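PDB 3F1X: serine acetyltransferase from Bacteroides vulgatus ATCC 8482, which probably transfers an acyl group, as a serine acetyltransferase that would acetylate serine on the route to cysteine. Local coordinates for residues D34-I45 / L82-F93; A49-Y57 / L123-V134. All coordinates share one frame; numbering follows the deposited sequence.

Both contacts belong to the helical N-terminal part of the chain, ahead of the short parallel strands of the left-handed beta-helix. They share helix 39-53. Interaction 1 uses the lead-in and first turns of that helix, and interaction 2 uses its last turn and the exit. The partners differ: helix 68-93 in interaction 1 and helix 123-139 in interaction 2. The centres of the two contacts lie about 22 Å apart. Along the chain the order is 34-45, 49-57, 82-93, 123-134, so the two pairings interleave. One helix thereby ties two later helices together. Each contact also meets another copy of the protein: the second subunit at interaction 1 and the third at interaction 2.

Interaction 1 (D34-I45 / L82-F93); sequences DPLPSAKSLYKI and LLTEQILAGLCF
The ring of F93 meets L36 at its edge, where CD2 of L36 lies 3.9 Å from CE1 of F93 and near the ring plane. Water 2 also lies at the edge of the ring, in its plane. P37 reaches the same ring obliquely through its CD. H30 of the same chain makes an edge-to-face contact with F93. The CG of F93 stands anti to the backbone N (chi1 -151°), which swings the ring toward L36 and P37.

One turn back, the methyl of A89 fits under the extended chain 35-37. CB of A89 is 3.5 Å from O of P35, and the P37 ring lies against it. A small residue here lets the backbone come close: the CA atoms of L36 and A89 are 5.2 Å apart. Water 2 donates to both O of P35 and O of A89. Water 1 likewise joins OD2 of D34 to O of C92, while the D34 carboxylate lies beside SG of C92. CG of P35 touches OE2 of E85 at 3.4 Å; OE1 of E85 is held by R109 in a salt bridge.

Further toward the start of 82-93, the aliphatic part of Q86 carries the packing. Its CG is 3.6 Å from CD1 of I45 and also touches CD2 of L42. I45 and L82 lie alongside each other, pointing opposite ways, with CG1 of I45 3.6 Å from CB of L82. CB of K44 rests on CD2 of L82. L42 also packs on I177 and F180 of helix 177-189.

S38 is the N-cap of helix 39-53. Its OG accepts from N of S41 at 3.1 Å in a nearly straight bond (170°). The axes of 39-45 and 82-93 approach to 9.8 Å, at 134°, a roughly antiparallel helix pair with a proline-rich, N-capped entry laid along one partner.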
loop_
_atom_site.group_PDB
_atom_site.type_symbol
_atom_site.label_atom_id
_atom_site.label_comp_id
_atom_site.label_asym_id
_atom_site.label_seq_id
_atom_site.Cartn_x
_atom_site.Cartn_y
_atom_site.Cartn_z
ATOM N N ASP A 34 14.703 21.543 -8.410
ATOM C CA ASP A 34 13.332 21.768 -8.836
ATOM C C ASP A 34 12.543 20.471 -8.861
ATOM O O ASP A 34 13.068 19.414 -9.218
ATOM C CB ASP A 34 13.281 22.400 -10.228
ATOM C CG ASP A 34 13.600 23.881 -10.212
ATOM O OD1 ASP A 34 13.622 24.483 -9.114
ATOM O OD2 ASP A 34 13.814 24.445 -11.301
ATOM N N PRO A 35 11.265 20.533 -8.460
ATOM C CA PRO A 35 10.421 19.337 -8.458
ATOM C C PRO A 35 9.893 19.096 -9.870
ATOM O O PRO A 35 9.692 20.041 -10.632
ATOM C CB PRO A 35 9.316 19.705 -7.479
ATOM C CG PRO A 35 9.134 21.165 -7.740
ATOM C CD PRO A 35 10.567 21.667 -7.824
ATOM N N LEU A 36 9.681 17.832 -10.218
ATOM C CA LEU A 36 9.170 17.487 -11.539
ATOM C C LEU A 36 7.703 17.088 -11.414
ATOM O O LEU A 36 7.266 16.639 -10.357
ATOM C CB LEU A 36 9.965 16.320 -12.133
ATOM C CG LEU A 36 11.432 16.580 -12.500
ATOM C CD1 LEU A 36 12.166 15.259 -12.642
ATOM C CD2 LEU A 36 11.507 17.385 -13.787
ATOM N N PRO A 37 6.925 17.261 -12.485
ATOM C CA PRO A 37 5.511 16.894 -12.434
ATOM C C PRO A 37 5.347 15.434 -12.022
ATOM O O PRO A 37 6.087 14.562 -12.476
ATOM C CB PRO A 37 5.042 17.171 -13.854
ATOM C CG PRO A 37 5.849 18.369 -14.217
ATOM C CD PRO A 37 7.232 17.964 -13.741
ATOM N N SER A 38 4.387 15.184 -11.142
ATOM C CA SER A 38 4.127 13.843 -10.645
ATOM C C SER A 38 2.775 13.343 -11.122
ATOM O O SER A 38 1.735 13.886 -10.750
ATOM C CB SER A 38 4.170 13.845 -9.111
ATOM O OG SER A 38 3.664 12.637 -8.567
ATOM N N ALA A 39 2.787 12.313 -11.957
ATOM C CA ALA A 39 1.537 11.752 -12.442
ATOM C C ALA A 39 0.714 11.286 -11.243
ATOM O O ALA A 39 -0.511 11.372 -11.254
ATOM C CB ALA A 39 1.821 10.585 -13.378
ATOM N N LYS A 40 1.388 10.804 -10.200
ATOM C CA LYS A 40 0.689 10.332 -9.013
ATOM C C LYS A 40 -0.063 11.449 -8.306
ATOM O O LYS A 40 -1.240 11.301 -7.982
ATOM C CB LYS A 40 1.669 9.663 -8.046
ATOM C CG LYS A 40 2.171 8.318 -8.549
ATOM C CD LYS A 40 3.148 7.664 -7.583
ATOM C CE LYS A 40 3.559 6.287 -8.094
ATOM N NZ LYS A 40 4.554 5.621 -7.204
ATOM N N SER A 41 0.619 12.564 -8.064
ATOM C CA SER A 41 -0.004 13.709 -7.407
ATOM C C SER A 41 -1.114 14.257 -8.293
ATOM O O SER A 41 -2.182 14.622 -7.801
ATOM C CB SER A 41 1.021 14.806 -7.152
ATOM O OG SER A 41 2.029 14.337 -6.275
ATOM N N LEU A 42 -0.859 14.306 -9.599
ATOM C CA LEU A 42 -1.850 14.809 -10.543
ATOM C C LEU A 42 -3.111 13.946 -10.540
ATOM O O LEU A 42 -4.223 14.458 -10.673
ATOM C CB LEU A 42 -1.248 14.902 -11.955
ATOM C CG LEU A 42 -0.225 16.048 -12.100
ATOM C CD1 LEU A 42 0.397 16.051 -13.487
ATOM C CD2 LEU A 42 -0.922 17.380 -11.834
ATOM N N TYR A 43 -2.945 12.638 -10.378
ATOM C CA TYR A 43 -4.107 11.761 -10.335
ATOM C C TYR A 43 -4.946 12.136 -9.110
ATOM O O TYR A 43 -6.162 12.285 -9.202
ATOM C CB TYR A 43 -3.667 10.300 -10.241
ATOM C CG TYR A 43 -4.800 9.354 -9.955
ATOM C CD1 TYR A 43 -5.689 8.975 -10.954
ATOM C CD2 TYR A 43 -5.008 8.866 -8.667
ATOM C CE1 TYR A 43 -6.771 8.126 -10.679
ATOM C CE2 TYR A 43 -6.084 8.020 -8.377
ATOM C CZ TYR A 43 -6.960 7.657 -9.387
ATOM O OH TYR A 43 -8.033 6.833 -9.105
ATOM N N LYS A 44 -4.287 12.282 -7.964
ATOM C CA LYS A 44 -4.971 12.650 -6.727
ATOM C C LYS A 44 -5.672 13.985 -6.881
ATOM O O LYS A 44 -6.783 14.175 -6.397
ATOM C CB LYS A 44 -3.983 12.744 -5.560
ATOM C CG LYS A 44 -3.506 11.405 -5.035
ATOM C CD LYS A 44 -2.396 11.590 -4.006
ATOM C CE LYS A 44 -1.846 10.248 -3.557
ATOM N NZ LYS A 44 -0.612 10.398 -2.727
ATOM N N ILE A 45 -5.015 14.912 -7.566
ATOM C CA ILE A 45 -5.584 16.236 -7.780
ATOM C C ILE A 45 -6.896 16.179 -8.552
ATOM O O ILE A 45 -7.895 16.775 -8.128
ATOM C CB ILE A 45 -4.578 17.151 -8.511
ATOM C CG1 ILE A 45 -3.472 17.552 -7.531
ATOM C CG2 ILE A 45 -5.281 18.381 -9.081
ATOM C CD1 ILE A 45 -2.318 18.276 -8.157
ATOM N N LEU A 82 -1.635 19.973 -2.777
ATOM C CA LEU A 82 -1.170 19.196 -3.919
ATOM C C LEU A 82 -1.033 20.046 -5.178
ATOM O O LEU A 82 -0.012 19.991 -5.860
ATOM C CB LEU A 82 -2.145 18.040 -4.192
ATOM C CG LEU A 82 -1.781 16.582 -3.863
ATOM C CD1 LEU A 82 -0.880 16.499 -2.658
ATOM C CD2 LEU A 82 -3.059 15.787 -3.648
ATOM N N LEU A 83 -2.063 20.828 -5.483
ATOM C CA LEU A 83 -2.048 21.659 -6.681
ATOM C C LEU A 83 -0.968 22.734 -6.654
ATOM O O LEU A 83 -0.430 23.092 -7.697
ATOM C CB LEU A 83 -3.418 22.309 -6.908
ATOM C CG LEU A 83 -3.581 23.133 -8.189
ATOM C CD1 LEU A 83 -3.314 22.269 -9.432
ATOM C CD2 LEU A 83 -4.981 23.696 -8.239
ATOM N N THR A 84 -0.657 23.257 -5.474
ATOM C CA THR A 84 0.380 24.285 -5.378
ATOM C C THR A 84 1.710 23.701 -5.855
ATOM O O THR A 84 2.404 24.292 -6.678
ATOM C CB THR A 84 0.542 24.788 -3.919
ATOM O OG1 THR A 84 -0.660 25.451 -3.499
ATOM C CG2 THR A 84 1.714 25.753 -3.810
ATOM N N GLU A 85 2.040 22.512 -5.363
ATOM C CA GLU A 85 3.292 21.859 -5.731
ATOM C C GLU A 85 3.387 21.522 -7.219
ATOM O O GLU A 85 4.436 21.705 -7.826
ATOM C CB GLU A 85 3.470 20.581 -4.910
ATOM C CG GLU A 85 4.843 19.936 -5.030
ATOM C CD GLU A 85 5.947 20.811 -4.463
ATOM O OE1 GLU A 85 5.730 21.417 -3.392
ATOM O OE2 GLU A 85 7.031 20.877 -5.079
ATOM N N GLN A 86 2.298 21.043 -7.811
ATOM C CA GLN A 86 2.326 20.669 -9.217
ATOM C C GLN A 86 2.399 21.882 -10.123
ATOM O O GLN A 86 3.047 21.851 -11.171
ATOM C CB GLN A 86 1.114 19.808 -9.565
ATOM C CG GLN A 86 1.162 18.437 -8.918
ATOM C CD GLN A 86 2.498 17.753 -9.145
ATOM O OE1 GLN A 86 3.246 17.486 -8.200
ATOM N NE2 GLN A 86 2.805 17.469 -10.402
ATOM N N ILE A 87 1.728 22.953 -9.725
ATOM C CA ILE A 87 1.773 24.167 -10.512
ATOM C C ILE A 87 3.218 24.679 -10.445
ATOM O O ILE A 87 3.760 25.158 -11.440
ATOM C CB ILE A 87 0.783 25.222 -9.965
ATOM C CG1 ILE A 87 -0.652 24.786 -10.281
ATOM C CG2 ILE A 87 1.093 26.583 -10.567
ATOM C CD1 ILE A 87 -1.732 25.701 -9.744
ATOM N N LEU A 88 3.842 24.558 -9.276
ATOM C CA LEU A 88 5.228 24.995 -9.121
ATOM C C LEU A 88 6.124 24.171 -10.056
ATOM O O LEU A 88 7.044 24.702 -10.681
ATOM C CB LEU A 88 5.690 24.821 -7.673
ATOM C CG LEU A 88 7.112 25.287 -7.337
ATOM C CD1 LEU A 88 7.246 26.777 -7.586
ATOM C CD2 LEU A 88 7.417 24.975 -5.881
ATOM N N ALA A 89 5.846 22.874 -10.159
ATOM C CA ALA A 89 6.632 22.014 -11.038
ATOM C C ALA A 89 6.459 22.441 -12.499
ATOM O O ALA A 89 7.415 22.448 -13.279
ATOM C CB ALA A 89 6.213 20.552 -10.860
ATOM N N GLY A 90 5.233 22.803 -12.862
ATOM C CA GLY A 90 4.956 23.237 -14.222
ATOM C C GLY A 90 5.712 24.503 -14.573
ATOM O O GLY A 90 6.354 24.580 -15.619
ATOM N N LEU A 91 5.639 25.501 -13.696
ATOM C CA LEU A 91 6.331 26.755 -13.927
ATOM C C LEU A 91 7.832 26.507 -14.074
ATOM O O LEU A 91 8.479 27.106 -14.931
ATOM C CB LEU A 91 6.078 27.721 -12.769
ATOM C CG LEU A 91 4.653 28.268 -12.634
ATOM C CD1 LEU A 91 4.473 28.900 -11.266
ATOM C CD2 LEU A 91 4.391 29.276 -13.740
ATOM N N CYS A 92 8.379 25.620 -13.244
ATOM C CA CYS A 92 9.809 25.309 -13.284
ATOM C C CYS A 92 10.233 24.561 -14.542
ATOM O O CYS A 92 11.341 24.755 -15.041
ATOM C CB CYS A 92 10.218 24.481 -12.057
ATOM S SG CYS A 92 10.270 25.395 -10.496
ATOM N N PHE A 93 9.356 23.698 -15.042
ATOM C CA PHE A 93 9.655 22.911 -16.232
ATOM C C PHE A 93 9.916 23.812 -17.438
ATOM O O PHE A 93 11.054 23.959 -17.878
ATOM C CB PHE A 93 8.495 21.970 -16.539
ATOM C CG PHE A 93 8.909 20.712 -17.242
ATOM C CD1 PHE A 93 9.420 19.636 -16.517
ATOM C CD2 PHE A 93 8.800 20.602 -18.627
ATOM C CE1 PHE A 93 9.818 18.461 -17.163
ATOM C CE2 PHE A 93 9.194 19.433 -19.291
ATOM C CZ PHE A 93 9.703 18.362 -18.554
HETATM O O HOH W 1 13.773 23.537 -13.807
HETATM O O HOH W 2 9.595 20.793 -13.383
HETATM O O HOH W 3 1.939 17.617 -5.522
#

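Interaction 2 (A49-Y57 / L123-V134)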
loop_
_atom_site.group_PDB
_atom_site.type_symbol
_atom_site.label_atom_id
_atom_site.label_comp_id
_atom_site.label_asym_id
_atom_site.label_seq_id
_atom_site.Cartn_x
_atom_site.Cartn_y
_atom_site.Cartn_z
ATOM N N ALA A 49 -10.728 17.044 -7.266
ATOM C CA ALA A 49 -11.523 18.017 -7.999
ATOM C C ALA A 49 -12.908 17.428 -8.270
ATOM O O ALA A 49 -13.920 18.117 -8.114
ATOM C CB ALA A 49 -10.835 18.382 -9.307
ATOM N N ARG A 50 -12.950 16.153 -8.663
ATOM C CA ARG A 50 -14.211 15.451 -8.937
ATOM C C ARG A 50 -15.081 15.353 -7.694
ATOM O O ARG A 50 -16.299 15.506 -7.765
ATOM C CB ARG A 50 -13.975 14.002 -9.390
ATOM C CG ARG A 50 -13.157 13.782 -10.643
ATOM C CD ARG A 50 -13.282 12.310 -11.046
ATOM N NE ARG A 50 -12.192 11.848 -11.902
ATOM C CZ ARG A 50 -11.953 12.292 -13.131
ATOM N NH1 ARG A 50 -10.934 11.799 -13.820
ATOM N NH2 ARG A 50 -12.727 13.225 -13.666
ATOM N N ALA A 51 -14.441 15.044 -6.569
ATOM C CA ALA A 51 -15.133 14.875 -5.302
ATOM C C ALA A 51 -15.683 16.184 -4.775
ATOM O O ALA A 51 -16.624 16.193 -3.989
ATOM C CB ALA A 51 -14.196 14.255 -4.275
ATOM N N ILE A 52 -15.071 17.285 -5.187
ATOM C CA ILE A 52 -15.515 18.602 -4.765
ATOM C C ILE A 52 -16.607 19.108 -5.711
ATOM O O ILE A 52 -17.562 19.754 -5.286
ATOM C CB ILE A 52 -14.344 19.604 -4.769
ATOM C CG1 ILE A 52 -13.326 19.213 -3.705
ATOM C CG2 ILE A 52 -14.862 21.008 -4.523
ATOM C CD1 ILE A 52 -11.986 19.911 -3.839
ATOM N N ILE A 53 -16.453 18.816 -6.997
ATOM C CA ILE A 53 -17.434 19.241 -7.992
ATOM C C ILE A 53 -18.732 18.442 -7.846
ATOM O O ILE A 53 -19.824 18.989 -7.974
ATOM C CB ILE A 53 -16.872 19.065 -9.418
ATOM C CG1 ILE A 53 -15.745 20.072 -9.648
ATOM C CG2 ILE A 53 -18.002 19.201 -10.454
ATOM C CD1 ILE A 53 -14.855 19.771 -10.859
ATOM N N PHE A 54 -18.608 17.147 -7.584
ATOM C CA PHE A 54 -19.774 16.276 -7.405
ATOM C C PHE A 54 -19.717 15.722 -5.989
ATOM O O PHE A 54 -19.384 14.558 -5.780
ATOM C CB PHE A 54 -19.721 15.119 -8.405
ATOM C CG PHE A 54 -19.660 15.556 -9.836
ATOM C CD1 PHE A 54 -20.763 16.160 -10.441
ATOM C CD2 PHE A 54 -18.505 15.359 -10.584
ATOM C CE1 PHE A 54 -20.711 16.563 -11.781
ATOM C CE2 PHE A 54 -18.435 15.756 -11.927
ATOM C CZ PHE A 54 -19.540 16.358 -12.523
ATOM N N PRO A 55 -20.056 16.551 -4.994
ATOM C CA PRO A 55 -20.026 16.125 -3.590
ATOM C C PRO A 55 -20.836 14.886 -3.235
ATOM O O PRO A 55 -22.005 14.763 -3.595
ATOM C CB PRO A 55 -20.501 17.370 -2.840
ATOM C CG PRO A 55 -21.412 18.031 -3.818
ATOM C CD PRO A 55 -20.675 17.879 -5.134
ATOM N N GLY A 56 -20.202 13.965 -2.522
ATOM C CA GLY A 56 -20.887 12.752 -2.131
ATOM C C GLY A 56 -20.801 11.618 -3.142
ATOM O O GLY A 56 -21.088 10.474 -2.799
ATOM N N TYR A 57 -20.430 11.923 -4.385
ATOM C CA TYR A 57 -20.317 10.888 -5.412
ATOM C C TYR A 57 -18.907 10.342 -5.443
ATOM O O TYR A 57 -18.693 9.136 -5.587
ATOM C CB TYR A 57 -20.682 11.426 -6.795
ATOM C CG TYR A 57 -22.162 11.397 -7.065
ATOM C CD1 TYR A 57 -22.974 12.482 -6.751
ATOM C CD2 TYR A 57 -22.760 10.265 -7.611
ATOM C CE1 TYR A 57 -24.356 12.436 -6.979
ATOM C CE2 TYR A 57 -24.132 10.210 -7.838
ATOM C CZ TYR A 57 -24.926 11.295 -7.522
ATOM O OH TYR A 57 -26.282 11.224 -7.751
ATOM N N LEU A 123 -13.975 26.368 -9.115
ATOM C CA LEU A 123 -14.722 25.121 -8.982
ATOM C C LEU A 123 -16.240 25.299 -8.991
ATOM O O LEU A 123 -16.960 24.458 -9.535
ATOM C CB LEU A 123 -14.280 24.376 -7.719
ATOM C CG LEU A 123 -12.857 23.815 -7.836
ATOM C CD1 LEU A 123 -12.388 23.236 -6.508
ATOM C CD2 LEU A 123 -12.847 22.748 -8.930
ATOM N N PRO A 124 -16.755 26.380 -8.379
ATOM C CA PRO A 124 -18.216 26.541 -8.401
ATOM C C PRO A 124 -18.725 26.692 -9.835
ATOM O O PRO A 124 -19.766 26.145 -10.204
ATOM C CB PRO A 124 -18.442 27.800 -7.567
ATOM C CG PRO A 124 -17.318 27.733 -6.559
ATOM C CD PRO A 124 -16.133 27.314 -7.425
ATOM N N GLU A 125 -17.975 27.428 -10.644
ATOM C CA GLU A 125 -18.344 27.646 -12.036
ATOM C C GLU A 125 -18.174 26.349 -12.823
ATOM O O GLU A 125 -19.002 26.018 -13.662
ATOM C CB GLU A 125 -17.476 28.757 -12.630
ATOM C CG GLU A 125 -17.726 29.068 -14.106
ATOM C CD GLU A 125 -19.135 29.558 -14.384
ATOM O OE1 GLU A 125 -19.672 30.330 -13.564
ATOM O OE2 GLU A 125 -19.705 29.181 -15.430
ATOM N N LEU A 126 -17.098 25.616 -12.550
ATOM C CA LEU A 126 -16.872 24.358 -13.244
ATOM C C LEU A 126 -18.032 23.415 -12.962
ATOM O O LEU A 126 -18.494 22.706 -13.849
ATOM C CB LEU A 126 -15.545 23.730 -12.805
ATOM C CG LEU A 126 -14.292 24.478 -13.266
ATOM C CD1 LEU A 126 -13.053 23.791 -12.728
ATOM C CD2 LEU A 126 -14.248 24.527 -14.788
ATOM N N ARG A 127 -18.511 23.420 -11.723
ATOM C CA ARG A 127 -19.630 22.569 -11.337
ATOM C C ARG A 127 -20.862 22.950 -12.153
ATOM O O ARG A 127 -21.607 22.077 -12.600
ATOM C CB ARG A 127 -19.944 22.728 -9.845
ATOM C CG ARG A 127 -21.191 21.979 -9.396
ATOM C CD ARG A 127 -21.560 22.349 -7.966
ATOM N NE ARG A 127 -20.645 21.764 -6.996
ATOM C CZ ARG A 127 -20.721 21.971 -5.683
ATOM N NH1 ARG A 127 -21.672 22.752 -5.189
ATOM N NH2 ARG A 127 -19.845 21.401 -4.869
ATOM N N ARG A 128 -21.072 24.253 -12.337
ATOM C CA ARG A 128 -22.216 24.737 -13.107
ATOM C C ARG A 128 -22.149 24.288 -14.561
ATOM O O ARG A 128 -23.159 23.894 -15.142
ATOM C CB ARG A 128 -22.289 26.267 -13.081
ATOM C CG ARG A 128 -22.526 26.865 -11.710
ATOM C CD ARG A 128 -22.726 28.370 -11.802
ATOM N NE ARG A 128 -22.628 28.987 -10.485
ATOM C CZ ARG A 128 -21.626 29.768 -10.105
ATOM N NH1 ARG A 128 -20.636 30.033 -10.944
ATOM N NH2 ARG A 128 -21.609 30.276 -8.884
ATOM N N ILE A 129 -20.961 24.355 -15.154
ATOM C CA ILE A 129 -20.817 23.949 -16.544
ATOM C C ILE A 129 -20.935 22.439 -16.695
ATOM O O ILE A 129 -21.682 21.952 -17.536
ATOM C CB ILE A 129 -19.463 24.402 -17.138
ATOM C CG1 ILE A 129 -19.322 25.919 -17.016
ATOM C CG2 ILE A 129 -19.391 23.994 -18.607
ATOM C CD1 ILE A 129 -17.988 26.466 -17.492
ATOM N N LEU A 130 -20.202 21.705 -15.868
ATOM C CA LEU A 130 -20.237 20.258 -15.936
ATOM C C LEU A 130 -21.652 19.755 -15.720
ATOM O O LEU A 130 -22.038 18.755 -16.299
ATOM C CB LEU A 130 -19.275 19.652 -14.913
ATOM C CG LEU A 130 -17.811 19.936 -15.270
ATOM C CD1 LEU A 130 -16.895 19.515 -14.137
ATOM C CD2 LEU A 130 -17.469 19.199 -16.547
ATOM N N ALA A 131 -22.427 20.456 -14.894
ATOM C CA ALA A 131 -23.808 20.061 -14.646
ATOM C C ALA A 131 -24.587 20.015 -15.967
ATOM O O ALA A 131 -25.412 19.125 -16.175
ATOM C CB ALA A 131 -24.480 21.034 -13.660
ATOM N N THR A 132 -24.319 20.964 -16.864
ATOM C CA THR A 132 -25.021 20.979 -18.147
ATOM C C THR A 132 -24.550 19.828 -19.025
ATOM O O THR A 132 -25.323 19.292 -19.828
ATOM C CB THR A 132 -24.826 22.320 -18.902
ATOM O OG1 THR A 132 -23.475 22.433 -19.364
ATOM C CG2 THR A 132 -25.160 23.488 -17.978
ATOM N N ASP A 133 -23.282 19.447 -18.879
ATOM C CA ASP A 133 -22.735 18.334 -19.665
ATOM C C ASP A 133 -23.398 17.029 -19.221
ATOM O O ASP A 133 -23.720 16.179 -20.049
ATOM C CB ASP A 133 -21.219 18.206 -19.477
ATOM C CG ASP A 133 -20.469 19.455 -19.888
ATOM O OD1 ASP A 133 -20.868 20.101 -20.880
ATOM O OD2 ASP A 133 -19.466 19.784 -19.226
ATOM N N VAL A 134 -23.591 16.870 -17.915
ATOM C CA VAL A 134 -24.238 15.669 -17.397
ATOM C C VAL A 134 -25.687 15.610 -17.882
ATOM O O VAL A 134 -26.187 14.539 -18.235
ATOM C CB VAL A 134 -24.240 15.636 -15.859
ATOM C CG1 VAL A 134 -25.089 14.477 -15.375
ATOM C CG2 VAL A 134 -22.816 15.493 -15.333
#
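I53 lies across L123 and L130 at about right angles to both. Its CG1 is 4.0 Å from CD2 of L123, and its CG2 is 3.9 Å from CD1 of L130. With CG2 anti to the backbone N, this branch also lies over CA of R127 and over the centre of the F54 ring, 3.7 Å above its plane. I52 adds a second contact to L123, through CG2 and CD1. F54 leaves the helix and turns its ring back, so that CZ comes 4.1 Å from CB of L130. The ring also approaches V134 obliquely.

R127 reaches the C-terminal end of helix 39-53. Its chain starts anti to the backbone N and bends at chi3 (-73°), which brings the guanidinium to the last carbonyls. NH2 donates to O of I52 at 2.8 Å, in the guanidinium plane and almost along the line of the C=O bond. NE makes a weak bond to O of I53 at 3.1 Å. CD of P55 touches NH2 at 3.6 Å. The positive group thus sits where the helix dipole would be negative, which probably strengthens the grip. NH1 is held by L17 O and S20 OG of the third subunit, so the same arginine also serves the subunit interface. An alanine here is likely to leave the carbonyl of I52 without this donor and to open a gap beside I53 and P55.

F54 and V134 also pack on I151 of helix 147-153, and I52 reaches L79 of helix 68-93. The axes of 49-53 and 123-134 cross at 76°, 10.1 Å apart. This is a steep helix crossing with an apolar centre, combined with an arginine side chain that hydrogen-bonds the last carbonyls of a helix in the helical N-terminal domain.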